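Local coordinates for protein Fe(2+) transporter FeoB (PDB 2WJI) that probably transports ferrous iron across the cell membrane in a GTP-driven system, the part described here being its GTP-binding G domain, at residues G43-N48 with E154-I159; K117-K122 with P143-K148; Y61-N66 with T101-E106. All blocks are in the same frame, centred on the assembly; numbering follows the deposited sequence.

Interaction 1 of 3, residues G43-N48 with E154-I159; sequences GEFEYN and ELKKAI. Unlike the reference sequence in segment 154-159: Glu-154 (reference Asp).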
loop_
_atom_site.group_PDB
_atom_site.type_symbol
_atom_site.label_atom_id
_atom_site.label_comp_id
_atom_site.label_asym_id
_atom_site.label_seq_id
_atom_site.Cartn_x
_atom_site.Cartn_y
_atom_site.Cartn_z
ATOM N N GLY A 43 6.123 12.016 -2.789
ATOM C CA GLY A 43 5.838 12.932 -1.700
ATOM C C GLY A 43 6.428 12.401 -0.413
ATOM O O GLY A 43 7.253 11.491 -0.440
ATOM N N GLU A 44 6.005 12.956 0.716
ATOM C CA GLU A 44 6.498 12.493 2.005
ATOM C C GLU A 44 5.567 12.898 3.144
ATOM O O GLU A 44 4.755 13.815 3.001
ATOM C CB GLU A 44 7.914 13.033 2.262
ATOM C CG GLU A 44 7.998 14.553 2.325
ATOM C CD GLU A 44 9.408 15.079 2.581
ATOM O OE1 GLU A 44 9.554 15.999 3.409
ATOM O OE2 GLU A 44 10.369 14.581 1.957
ATOM N N PHE A 45 5.676 12.186 4.263
ATOM C CA PHE A 45 5.088 12.619 5.523
ATOM C C PHE A 45 6.082 12.388 6.650
ATOM O O PHE A 45 7.054 11.651 6.497
ATOM C CB PHE A 45 3.782 11.884 5.825
ATOM C CG PHE A 45 3.945 10.403 6.028
ATOM C CD1 PHE A 45 4.130 9.884 7.298
ATOM C CD2 PHE A 45 3.893 9.529 4.951
ATOM C CE1 PHE A 45 4.271 8.522 7.490
ATOM C CE2 PHE A 45 4.029 8.168 5.138
ATOM C CZ PHE A 45 4.223 7.667 6.416
ATOM N N GLU A 46 5.825 13.028 7.782
ATOM C CA GLU A 46 6.670 12.920 8.958
ATOM C C GLU A 46 5.870 12.156 10.006
ATOM O O GLU A 46 4.674 12.361 10.130
ATOM C CB GLU A 46 6.971 14.328 9.463
ATOM C CG GLU A 46 8.279 14.498 10.190
ATOM C CD GLU A 46 8.781 15.927 10.100
ATOM O OE1 GLU A 46 9.244 16.331 9.005
ATOM O OE2 GLU A 46 8.704 16.645 11.120
ATOM N N TYR A 47 6.511 11.256 10.740
ATOM C CA TYR A 47 5.836 10.592 11.853
ATOM C C TYR A 47 6.811 10.254 12.981
ATOM O O TYR A 47 7.831 9.613 12.761
ATOM C CB TYR A 47 5.097 9.331 11.392
ATOM C CG TYR A 47 4.372 8.638 12.528
ATOM C CD1 TYR A 47 3.118 9.068 12.943
ATOM C CD2 TYR A 47 4.945 7.559 13.187
ATOM C CE1 TYR A 47 2.451 8.439 13.984
ATOM C CE2 TYR A 47 4.290 6.926 14.227
ATOM C CZ TYR A 47 3.045 7.369 14.622
ATOM O OH TYR A 47 2.396 6.741 15.659
ATOM N N ASN A 48 6.481 10.687 14.192
ATOM C CA ASN A 48 7.344 10.490 15.356
ATOM C C ASN A 48 8.804 10.796 15.088
ATOM O O ASN A 48 9.676 9.970 15.340
ATOM C CB ASN A 48 7.205 9.073 15.921
ATOM C CG ASN A 48 7.800 8.941 17.310
ATOM O OD1 ASN A 48 8.089 9.942 17.971
ATOM N ND2 ASN A 48 7.985 7.706 17.764
ATOM N N GLU A 154 -3.211 5.054 11.762
ATOM C CA GLU A 154 -2.808 3.676 12.035
ATOM C C GLU A 154 -1.799 3.221 10.996
ATOM O O GLU A 154 -0.802 2.582 11.331
ATOM C CB GLU A 154 -4.004 2.722 12.055
ATOM C CG GLU A 154 -4.770 2.764 13.363
ATOM C CD GLU A 154 -5.506 4.062 13.514
ATOM O OE1 GLU A 154 -5.303 4.761 14.531
ATOM O OE2 GLU A 154 -6.285 4.388 12.593
ATOM N N LEU A 155 -2.057 3.566 9.738
ATOM C CA LEU A 155 -1.150 3.214 8.646
ATOM C C LEU A 155 0.210 3.868 8.850
ATOM O O LEU A 155 1.233 3.202 8.719
ATOM C CB LEU A 155 -1.729 3.602 7.282
ATOM C CG LEU A 155 -0.893 3.222 6.042
ATOM C CD1 LEU A 155 -0.509 1.748 6.064
ATOM C CD2 LEU A 155 -1.643 3.559 4.750
ATOM N N LYS A 156 0.230 5.159 9.179
ATOM C CA LYS A 156 1.500 5.840 9.448
ATOM C C LYS A 156 2.259 5.157 10.578
ATOM O O LYS A 156 3.488 5.066 10.565
ATOM C CB LYS A 156 1.283 7.309 9.799
ATOM C CG LYS A 156 0.884 8.188 8.625
ATOM C CD LYS A 156 0.593 9.598 9.120
ATOM C CE LYS A 156 0.412 10.574 7.973
ATOM N NZ LYS A 156 0.046 11.925 8.491
ATOM N N LYS A 157 1.522 4.669 11.564
ATOM C CA LYS A 157 2.150 4.044 12.714
ATOM C C LYS A 157 2.697 2.672 12.356
ATOM O O LYS A 157 3.820 2.328 12.733
ATOM C CB LYS A 157 1.175 3.951 13.890
ATOM C CG LYS A 157 1.702 3.171 15.080
ATOM C CD LYS A 157 0.774 3.315 16.280
ATOM C CE LYS A 157 0.845 2.097 17.190
ATOM N NZ LYS A 157 2.155 1.972 17.885
ATOM N N ALA A 158 1.897 1.888 11.641
ATOM C CA ALA A 158 2.310 0.562 11.220
ATOM C C ALA A 158 3.527 0.663 10.327
ATOM O O ALA A 158 4.454 -0.137 10.444
ATOM C CB ALA A 158 1.180 -0.148 10.496
ATOM N N ILE A 159 3.529 1.651 9.436
ATOM C CA ILE A 159 4.697 1.891 8.578
ATOM C C ILE A 159 5.974 2.144 9.394
ATOM O O ILE A 159 7.004 1.500 9.187
ATOM C CB ILE A 159 4.457 3.074 7.612
ATOM C CG1 ILE A 159 3.451 2.683 6.537
ATOM C CG2 ILE A 159 5.760 3.532 6.977
ATOM C CD1 ILE A 159 3.099 3.818 5.580
HETATM O O HOH W 1 2.404 13.135 9.227
#

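Interaction 2 of 3, residues K117-K122 with P143-K148; sequences KMDLAK and PLSAAK. With GNP (phosphoaminophosphonic acid-guanylate ester), chain C.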
loop_
_atom_site.group_PDB
_atom_site.type_symbol
_atom_site.label_atom_id
_atom_site.label_comp_id
_atom_site.label_asym_id
_atom_site.label_seq_id
_atom_site.Cartn_x
_atom_site.Cartn_y
_atom_site.Cartn_z
ATOM N N LYS A 117 -10.976 0.117 1.733
ATOM C CA LYS A 117 -12.392 -0.003 1.420
ATOM C C LYS A 117 -13.140 -0.855 2.443
ATOM O O LYS A 117 -14.074 -1.577 2.096
ATOM C CB LYS A 117 -12.590 -0.541 -0.005
ATOM C CG LYS A 117 -11.852 0.277 -1.064
ATOM C CD LYS A 117 -12.296 -0.099 -2.483
ATOM C CE LYS A 117 -11.631 0.809 -3.507
ATOM N NZ LYS A 117 -12.188 0.632 -4.880
ATOM N N MET A 118 -12.738 -0.758 3.709
ATOM C CA MET A 118 -13.392 -1.532 4.760
ATOM C C MET A 118 -14.836 -1.094 4.913
ATOM O O MET A 118 -15.697 -1.885 5.302
ATOM C CB MET A 118 -12.655 -1.397 6.098
ATOM C CG MET A 118 -11.303 -2.101 6.152
ATOM S SD MET A 118 -11.417 -3.904 6.187
ATOM C CE MET A 118 -12.075 -4.165 7.837
ATOM N N ASP A 119 -15.108 0.169 4.607
ATOM C CA ASP A 119 -16.473 0.677 4.676
ATOM C C ASP A 119 -17.362 0.004 3.612
ATOM O O ASP A 119 -18.535 -0.287 3.859
ATOM C CB ASP A 119 -16.496 2.196 4.499
ATOM C CG ASP A 119 -15.971 2.633 3.135
ATOM O OD1 ASP A 119 -16.699 3.345 2.410
ATOM O OD2 ASP A 119 -14.835 2.260 2.780
ATOM N N LEU A 120 -16.799 -0.238 2.432
ATOM C CA LEU A 120 -17.537 -0.933 1.377
ATOM C C LEU A 120 -17.830 -2.368 1.812
ATOM O O LEU A 120 -18.961 -2.839 1.703
ATOM C CB LEU A 120 -16.768 -0.900 0.049
ATOM C CG LEU A 120 -17.544 -1.301 -1.212
ATOM C CD1 LEU A 120 -18.829 -0.488 -1.328
ATOM C CD2 LEU A 120 -16.681 -1.140 -2.469
ATOM N N ALA A 121 -16.811 -3.055 2.321
ATOM C CA ALA A 121 -16.996 -4.412 2.822
ATOM C C ALA A 121 -18.118 -4.462 3.854
ATOM O O ALA A 121 -19.015 -5.304 3.775
ATOM C CB ALA A 121 -15.705 -4.941 3.419
ATOM N N LYS A 122 -18.062 -3.554 4.818
ATOM C CA LYS A 122 -19.075 -3.489 5.867
ATOM C C LYS A 122 -20.489 -3.362 5.292
ATOM O O LYS A 122 -21.402 -4.086 5.693
ATOM C CB LYS A 122 -18.779 -2.314 6.799
ATOM C CG LYS A 122 -19.808 -2.097 7.890
ATOM C CD LYS A 122 -19.816 -0.643 8.334
ATOM C CE LYS A 122 -20.513 0.255 7.311
ATOM N NZ LYS A 122 -19.675 0.607 6.118
ATOM N N PRO A 143 -6.282 -2.340 8.591
ATOM C CA PRO A 143 -7.612 -2.093 8.022
ATOM C C PRO A 143 -7.892 -0.598 7.903
ATOM O O PRO A 143 -7.697 0.136 8.860
ATOM C CB PRO A 143 -8.562 -2.716 9.054
ATOM C CG PRO A 143 -7.698 -3.535 9.974
ATOM C CD PRO A 143 -6.348 -2.904 9.947
ATOM N N LEU A 144 -8.355 -0.139 6.750
ATOM C CA LEU A 144 -8.707 1.269 6.648
ATOM C C LEU A 144 -9.791 1.569 5.626
ATOM O O LEU A 144 -10.171 0.711 4.831
ATOM C CB LEU A 144 -7.466 2.123 6.382
ATOM C CG LEU A 144 -6.687 1.960 5.080
ATOM C CD1 LEU A 144 -5.792 3.160 4.865
ATOM C CD2 LEU A 144 -5.872 0.674 5.080
ATOM N N SER A 145 -10.295 2.796 5.673
ATOM C CA SER A 145 -11.198 3.297 4.648
ATOM C C SER A 145 -10.693 4.674 4.252
ATOM O O SER A 145 -11.074 5.682 4.857
ATOM C CB SER A 145 -12.633 3.379 5.167
ATOM O OG SER A 145 -13.065 2.121 5.657
ATOM N N ALA A 146 -9.839 4.709 3.237
ATOM C CA ALA A 146 -9.077 5.908 2.907
ATOM C C ALA A 146 -9.913 7.079 2.404
ATOM O O ALA A 146 -9.564 8.244 2.640
ATOM C CB ALA A 146 -7.983 5.575 1.910
ATOM N N ALA A 147 -11.005 6.779 1.709
ATOM C CA ALA A 147 -11.890 7.827 1.218
ATOM C C ALA A 147 -12.638 8.506 2.372
ATOM O O ALA A 147 -13.090 9.645 2.242
ATOM C CB ALA A 147 -12.871 7.269 0.198
ATOM N N LYS A 148 -12.777 7.798 3.491
ATOM C CA LYS A 148 -13.388 8.379 4.689
ATOM C C LYS A 148 -12.316 8.872 5.654
ATOM O O LYS A 148 -12.615 9.263 6.788
ATOM C CB LYS A 148 -14.289 7.365 5.396
ATOM C CG LYS A 148 -15.563 7.029 4.645
ATOM C CD LYS A 148 -16.681 6.646 5.609
ATOM C CE LYS A 148 -17.808 5.963 4.863
ATOM N NZ LYS A 148 -17.978 6.547 3.503
HETATM P PG GNP C . -5.336 3.501 -10.320
HETATM O O1G GNP C . -4.185 4.434 -10.122
HETATM O O2G GNP C . -4.926 2.042 -10.398
HETATM O O3G GNP C . -5.963 4.035 -11.585
HETATM N N3B GNP C . -6.407 3.661 -9.136
HETATM P PB GNP C . -6.119 3.915 -7.581
HETATM O O1B GNP C . -5.586 2.681 -6.972
HETATM O O2B GNP C . -5.269 5.100 -7.458
HETATM O O3A GNP C . -7.456 4.221 -6.885
HETATM P PA GNP C . -7.992 5.604 -6.440
HETATM O O1A GNP C . -7.379 5.966 -5.136
HETATM O O2A GNP C . -7.891 6.612 -7.519
HETATM O "O5'" GNP C . -9.514 5.362 -6.160
HETATM C "C5'" GNP C . -10.228 4.403 -6.930
HETATM C "C4'" GNP C . -11.699 4.443 -6.562
HETATM O "O4'" GNP C . -11.929 3.767 -5.297
HETATM C "C3'" GNP C . -12.279 5.845 -6.408
HETATM O "O3'" GNP C . -13.637 5.841 -6.830
HETATM C "C2'" GNP C . -12.205 6.062 -4.911
HETATM O "O2'" GNP C . -13.188 6.969 -4.460
HETATM C "C1'" GNP C . -12.545 4.667 -4.410
HETATM N N9 GNP C . -12.060 4.460 -3.056
HETATM C C8 GNP C . -10.798 4.735 -2.582
HETATM N N7 GNP C . -10.663 4.458 -1.313
HETATM C C5 GNP C . -11.915 3.985 -0.921
HETATM C C6 GNP C . -12.377 3.532 0.339
HETATM O O6 GNP C . -11.748 3.461 1.408
HETATM N N1 GNP C . -13.718 3.141 0.302
HETATM C C2 GNP C . -14.517 3.183 -0.820
HETATM N N2 GNP C . -15.787 2.766 -0.665
HETATM N N3 GNP C . -14.092 3.601 -2.008
HETATM C C4 GNP C . -12.789 3.987 -1.985
#

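Interaction 3 of 3, residues Y61-N66 with T101-E106; sequences YSLTAN and TLQLME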
loop_
_atom_site.group_PDB
_atom_site.type_symbol
_atom_site.label_atom_id
_atom_site.label_comp_id
_atom_site.label_asym_id
_atom_site.label_seq_id
_atom_site.Cartn_x
_atom_site.Cartn_y
_atom_site.Cartn_z
ATOM N N TYR A 61 -1.626 -6.006 -11.666
ATOM C CA TYR A 61 -2.294 -7.203 -11.151
ATOM C C TYR A 61 -1.284 -8.285 -10.780
ATOM O O TYR A 61 -1.592 -9.212 -10.022
ATOM C CB TYR A 61 -3.278 -7.763 -12.174
ATOM C CG TYR A 61 -4.540 -6.956 -12.341
ATOM C CD1 TYR A 61 -5.499 -6.911 -11.335
ATOM C CD2 TYR A 61 -4.780 -6.250 -13.510
ATOM C CE1 TYR A 61 -6.666 -6.178 -11.491
ATOM C CE2 TYR A 61 -5.936 -5.512 -13.675
ATOM C CZ TYR A 61 -6.875 -5.479 -12.665
ATOM O OH TYR A 61 -8.026 -4.740 -12.838
ATOM N N SER A 62 -0.080 -8.160 -11.328
ATOM C CA SER A 62 1.003 -9.099 -11.058
ATOM C C SER A 62 2.339 -8.475 -11.444
ATOM O O SER A 62 2.382 -7.350 -11.942
ATOM C CB SER A 62 0.786 -10.394 -11.836
ATOM O OG SER A 62 0.633 -10.122 -13.215
ATOM N N LEU A 63 3.429 -9.206 -11.226
ATOM C CA LEU A 63 4.761 -8.698 -11.558
ATOM C C LEU A 63 5.510 -9.542 -12.591
ATOM O O LEU A 63 6.728 -9.721 -12.512
ATOM C CB LEU A 63 5.601 -8.505 -10.300
ATOM C CG LEU A 63 5.064 -7.390 -9.397
ATOM C CD1 LEU A 63 5.803 -7.319 -8.076
ATOM C CD2 LEU A 63 5.109 -6.051 -10.115
ATOM N N THR A 64 4.776 -10.054 -13.565
ATOM C CA THR A 64 5.405 -10.677 -14.715
ATOM C C THR A 64 5.782 -9.549 -15.666
ATOM O O THR A 64 5.690 -8.381 -15.304
ATOM C CB THR A 64 4.457 -11.669 -15.392
ATOM O OG1 THR A 64 3.284 -10.979 -15.838
ATOM C CG2 THR A 64 4.056 -12.757 -14.404
ATOM N N ALA A 65 6.196 -9.882 -16.880
ATOM C CA ALA A 65 6.644 -8.855 -17.813
ATOM C C ALA A 65 5.668 -8.675 -18.972
ATOM O O ALA A 65 6.016 -8.918 -20.127
ATOM C CB ALA A 65 8.035 -9.191 -18.330
ATOM N N ASN A 66 4.454 -8.228 -18.664
ATOM C CA ASN A 66 3.381 -8.211 -19.658
ATOM C C ASN A 66 2.909 -6.817 -20.069
ATOM O O ASN A 66 2.148 -6.671 -21.027
ATOM C CB ASN A 66 2.187 -9.039 -19.167
ATOM C CG ASN A 66 2.504 -10.522 -19.065
ATOM O OD1 ASN A 66 1.806 -11.270 -18.372
ATOM N ND2 ASN A 66 3.563 -10.955 -19.750
ATOM N N THR A 101 0.102 -9.980 -4.136
ATOM C CA THR A 101 0.659 -10.117 -2.794
ATOM C C THR A 101 1.675 -11.256 -2.666
ATOM O O THR A 101 2.727 -11.093 -2.048
ATOM C CB THR A 101 -0.453 -10.320 -1.746
ATOM O OG1 THR A 101 -1.377 -9.223 -1.804
ATOM C CG2 THR A 101 0.135 -10.411 -0.348
ATOM N N LEU A 102 1.351 -12.409 -3.240
ATOM C CA LEU A 102 2.231 -13.580 -3.191
ATOM C C LEU A 102 3.539 -13.373 -3.938
ATOM O O LEU A 102 4.596 -13.823 -3.486
ATOM C CB LEU A 102 1.513 -14.818 -3.736
ATOM C CG LEU A 102 0.696 -15.633 -2.731
ATOM C CD1 LEU A 102 0.108 -14.748 -1.639
ATOM C CD2 LEU A 102 -0.406 -16.392 -3.447
ATOM N N GLN A 103 3.468 -12.707 -5.087
ATOM C CA GLN A 103 4.673 -12.394 -5.847
ATOM C C GLN A 103 5.596 -11.435 -5.084
ATOM O O GLN A 103 6.822 -11.550 -5.160
ATOM C CB GLN A 103 4.310 -11.835 -7.225
ATOM C CG GLN A 103 3.500 -12.814 -8.085
ATOM C CD GLN A 103 3.159 -12.263 -9.456
ATOM O OE1 GLN A 103 3.704 -11.249 -9.885
ATOM N NE2 GLN A 103 2.252 -12.937 -10.154
ATOM N N LEU A 104 5.007 -10.500 -4.338
ATOM C CA LEU A 104 5.796 -9.570 -3.527
ATOM C C LEU A 104 6.536 -10.295 -2.409
ATOM O O LEU A 104 7.705 -10.010 -2.140
ATOM C CB LEU A 104 4.913 -8.459 -2.950
ATOM C CG LEU A 104 4.292 -7.534 -4.000
ATOM C CD1 LEU A 104 3.263 -6.594 -3.366
ATOM C CD2 LEU A 104 5.389 -6.743 -4.693
ATOM N N MET A 105 5.855 -11.233 -1.761
ATOM C CA MET A 105 6.489 -12.054 -0.739
ATOM C C MET A 105 7.628 -12.861 -1.352
ATOM O O MET A 105 8.720 -12.957 -0.783
ATOM C CB MET A 105 5.472 -13.000 -0.107
ATOM C CG MET A 105 4.363 -12.304 0.644
ATOM S SD MET A 105 3.057 -13.452 1.122
ATOM C CE MET A 105 2.088 -12.435 2.224
ATOM N N GLU A 106 7.369 -13.433 -2.523
ATOM C CA GLU A 106 8.346 -14.289 -3.182
ATOM C C GLU A 106 9.658 -13.568 -3.470
ATOM O O GLU A 106 10.731 -14.161 -3.366
ATOM C CB GLU A 106 7.767 -14.881 -4.470
ATOM C CG GLU A 106 8.701 -15.842 -5.177
ATOM C CD GLU A 106 7.962 -16.846 -6.035
ATOM O OE1 GLU A 106 8.613 -17.508 -6.872
ATOM O OE2 GLU A 106 6.729 -16.976 -5.871
#

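Interaction 1 of 3, residues G43-N48 with E154-I159
Phe-45 and Tyr-47, both directed from the strand 43-47 toward the helix 154-159, meet Lys-156, Lys-157 and Ile-159. The apolar contacts centre on Phe-45. The chain of Lys-156, extended beyond CG, slides past this ring in the opposite direction: Lys-156 CG comes within 3.6 Å of Phe-45 CE1, obliquely to the ring. Farther along, Lys-156 CE reaches 3.8 Å from Phe-45 CD1, so the methylenes follow the ring over most of their length. Ile-159 touches with its terminal methyl alone, CD1 lying 4.1 Å from Phe-45 CZ at the ring edge and near its plane.

In the fold this joins an outermost strand of the P-loop GTPase sheet to the helix 152-162 near the C terminus of the chain. The short axes run nearly crosswise, at 79°, and the gap between them is filled by side chains. Phe-45 also meets the ring of Phe-52 on the adjoining strand, almost parallel to it, and touches Leu-23 of helix 16-24.

A second kind of contact sets an aromatic face against backbone. Tyr-47 CG stands anti to its backbone N (chi1 -179°), beside the carbonyl carbon, and the ring beyond it meets the helix at the 156-157 peptide. Lys-156 O lies over one face, 3.9 Å from Tyr-47 CD2 and offset toward the rim, with Lys-157 N over the same face. Lys-157 CB approaches Tyr-47 OH to 3.5 Å, and its next methylenes follow. An alanine in place of Tyr-47 would probably leave the 156-157 peptide without its aromatic cover and open a gap beside the Lys-157 methylenes.

The polar link is indirect. A water donates to Glu-46 O at 2.6 Å and accepts from Lys-156 NZ at 2.8 Å, bridging the strand backbone to the ammonium group.

Interaction 2 of 3, residues K117-K122 with P143-K148
Met-118 and Asp-119, at the start of helix 118-123, dock on Leu-144 and Ser-145, and here the packing is tight. Met-118 N donates to Leu-144 O at 3.2 Å with a nearly straight N-H (164°), while Asp-119 N makes a weak bond of 3.0 Å to Ser-145 OG. The contact joins two guanine-recognition elements of the GTPase fold, the G4 motif containing Lys-117 and Asp-119 and the G5 motif of Ser-145 to Ala-147. Asp-119 grips the base through both oxygens: OD2 accepts from GNP N1 at 2.9 Å and 177°, OD1 from N2. Lys-117, its chain extended beyond CG (chi2 -168°), covers one side of the base from CG, 3.6 Å from GNP C6, to NZ, which bonds both GNP O4' and Asn-13 O. On the other side is Ala-147, its CB 3.6 Å from GNP C5.

Both ends are looser. At one, Asp-119 OD1 and Lys-148 NZ form a long salt bridge of 3.6 Å, with Lys-148 exposed to solvent; at the other, Met-118 CE merely brushes Pro-143 CB at 4.0 Å. Leu-144 joins the contact to the sheet, its backbone hydrogen-bonded to Leu-115 of strand 111-116 and its side chain touching Ile-19 of helix 16-24.

Interaction 3 of 3, residues Y61-N66 with T101-E106
Gln-103 reaches from its helix to the backbone of Leu-63, and Leu-104, one residue on, meets the Leu-63 side chain. The glutamine chain is extended: CG is anti to the carbonyl carbon, and chi2 of -179° carries CD straight onward, away from the helix. The amide then meets the loop at Ser-62 and Leu-63, OE1 and NE2 lying near different residues. OE1 accepts from Leu-63 N at 2.5 Å, with an N-H...O angle of 155°; the direction is plausible for a hydrogen bond, but the length is so short that its exact value is doubtful. NE2 faces the neighbouring residue, 3.4 Å from Ser-62 CB.

Gln-103 and Leu-63 cross at a slant, and OE1 of Gln-103 also rests 3.4 Å from Leu-63 CB. The two leucines, by contrast, cross at about a right angle and touch by single methyls: Leu-63 CD1 to Leu-104 CD2 is 3.5 Å, tighter than usual for carbons. Leu-63 thus meets the helix at two points, its amide N and a side-chain methyl.

The loop 61-66 follows the predicted GTP-binding residues Asp-56 to Gly-59, consistent with the switch II region of GTPases. It touches two helices: Leu-63 packs on Ala-73 of helix 68-80 and Leu-100 of helix 94-106, and Thr-64 OG1 bonds Glu-70 of helix 68-80. Leu-104 reaches Ile-77 of that same helix and Asn-87 on strand 84-90.

How the interactions relate
Followed from the N terminus, interaction 1 opens first, on strand 42-47, and closes last, on helix 152-162, so its long loop encloses the other two contacts. Interaction 3 comes next, closing a loop from 61-66 to 101-106 through helix 68-80 and strand 84-90. Only after that does interaction 2 open, joining 117-122 to 143-148; the two inner loops stand in series, and none of the three cross. In space, interactions 1 and 3 lie on opposite sides of the chain's centre, their own centres about 25 Å apart. Interactions 1 and 2 touch, Leu-155 CD2 packing 4.2 Å from Leu-144 CD1, which links the final helix to the guanine-binding loop.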